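Transcriptional regulator (Aquifex aeolicus, PDB 2EH3) probably binds DNA through an N-terminal helix-turn-helix as a TetR/AcrR-family transcriptional regulator. Local coordinates at the interface of chains A and B. Numbering follows the deposited sequence. Chains: chain A/B, Transcriptional regulator.

The interface of chains A and B. Residues chain A 108-109, 112, 116, 143; chain B 144, 147-148.
A:Arg143 and B:His148 each have CG anti to the carbonyl carbon (chi1 -64° and -68°) and approach from opposite directions, and a bend at chi3 of the arginine (73°) swings its guanidinium toward chain B, edge toward the ring nitrogen. NH1 then donates to the imidazole NE2 of B:His148 at 2.7 Å, almost straight; the acceptor lies in the guanidinium plane, while the ring is turned steeply against it. The same NH1 gives a more bent bond to the amide OE1 of B:Gln144, also 2.7 Å, reaching that oxygen from above its carbonyl plane. Behind it, NH2 binds the phenol OH of A:Tyr108 at 2.7 Å, a second-shell tie that fixes the rotation of the guanidinium, and A:Ile112 CD1 sits over the middle of one face. With alanine at A:Arg143, B:His148 NE2 and B:Gln144 OE1 would probably lose their donor from across the interface, and A:Tyr108 OH its partner. The two bonds across the interface join helix 131-152 of both chains, with helix 105-126 alongside, in what is probably the C-terminal helical dimer interface usual for TetR regulators; two-fold symmetry repeats the patch. A greasy border flanks the polar cluster: A:Phe109 puts its rim against the B:His148 face, nearly at right angles, and its CE1 lies 3.7 Å from B:Leu147 CG. From the other side of the imidazole plane, near its rim, A:Ile112 CG2 packs against B:His148 CE1 at 3.4 Å.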
# COMPACT_ATOMS: atom_id res chain seq x y z
N TYR A 108 9.82 -6.52 2.06
CA TYR A 108 8.85 -5.86 1.20
C TYR A 108 9.53 -4.65 0.61
O TYR A 108 9.58 -4.47 -0.61
CB TYR A 108 7.63 -5.41 2.00
CG TYR A 108 6.64 -4.58 1.23
CD1 TYR A 108 5.64 -5.19 0.46
CD2 TYR A 108 6.67 -3.20 1.28
CE1 TYR A 108 4.69 -4.43 -0.22
CE2 TYR A 108 5.74 -2.42 0.61
CZ TYR A 108 4.74 -3.04 -0.14
OH TYR A 108 3.80 -2.25 -0.77
N PHE A 109 10.08 -3.80 1.48
CA PHE A 109 10.73 -2.61 0.95
C PHE A 109 11.99 -2.87 0.13
O PHE A 109 12.27 -2.12 -0.83
CB PHE A 109 10.99 -1.59 2.07
CG PHE A 109 9.74 -0.89 2.53
CD1 PHE A 109 8.99 -0.13 1.62
CD2 PHE A 109 9.26 -1.04 3.84
CE1 PHE A 109 7.79 0.48 2.00
CE2 PHE A 109 8.05 -0.42 4.23
CZ PHE A 109 7.31 0.34 3.31
N ILE A 112 10.85 -3.79 -3.42
CA ILE A 112 10.27 -2.65 -4.12
C ILE A 112 11.40 -1.75 -4.57
O ILE A 112 11.42 -1.29 -5.71
CB ILE A 112 9.34 -1.81 -3.22
CG1 ILE A 112 8.12 -2.65 -2.80
CG2 ILE A 112 8.93 -0.52 -3.97
CD1 ILE A 112 7.10 -2.88 -3.92
N LYS A 116 12.37 -0.62 -8.26
CA LYS A 116 12.44 0.80 -8.57
C LYS A 116 13.79 1.15 -9.20
O LYS A 116 13.84 1.90 -10.18
CB LYS A 116 12.23 1.65 -7.31
CG LYS A 116 11.92 3.10 -7.62
CD LYS A 116 11.36 3.80 -6.40
CE LYS A 116 12.44 4.58 -5.66
NZ LYS A 116 12.81 5.81 -6.40
N ARG A 143 0.88 0.39 -8.41
CA ARG A 143 0.47 -0.13 -7.11
C ARG A 143 -1.00 0.23 -6.80
O ARG A 143 -1.75 -0.61 -6.30
CB ARG A 143 1.47 0.34 -6.06
CG ARG A 143 2.85 -0.29 -6.38
CD ARG A 143 4.01 0.30 -5.60
NE ARG A 143 4.01 -0.11 -4.20
CZ ARG A 143 4.84 0.37 -3.28
NH1 ARG A 143 5.73 1.29 -3.61
NH2 ARG A 143 4.80 -0.07 -2.03
N GLN B 144 2.66 6.27 -3.01
CA GLN B 144 4.04 5.80 -3.17
C GLN B 144 4.96 6.70 -2.32
O GLN B 144 5.82 6.22 -1.58
CB GLN B 144 4.46 5.88 -4.65
CG GLN B 144 5.95 5.65 -4.96
CD GLN B 144 6.32 4.18 -5.14
OE1 GLN B 144 5.46 3.33 -5.33
NE2 GLN B 144 7.62 3.89 -5.11
N LEU B 147 4.28 6.04 1.51
CA LEU B 147 4.77 4.73 1.92
C LEU B 147 6.30 4.70 2.01
O LEU B 147 6.88 4.15 2.94
CB LEU B 147 4.27 3.68 0.93
CG LEU B 147 4.61 2.25 1.27
CD1 LEU B 147 3.85 1.82 2.52
CD2 LEU B 147 4.23 1.38 0.11
N HIS B 148 6.96 5.31 1.05
CA HIS B 148 8.40 5.26 1.07
C HIS B 148 9.11 6.32 1.85
O HIS B 148 10.18 6.05 2.39
CB HIS B 148 8.90 5.21 -0.35
CG HIS B 148 8.55 3.92 -1.01
ND1 HIS B 148 9.41 2.84 -0.99
CD2 HIS B 148 7.37 3.46 -1.48
CE1 HIS B 148 8.76 1.77 -1.43
NE2 HIS B 148 7.52 2.12 -1.73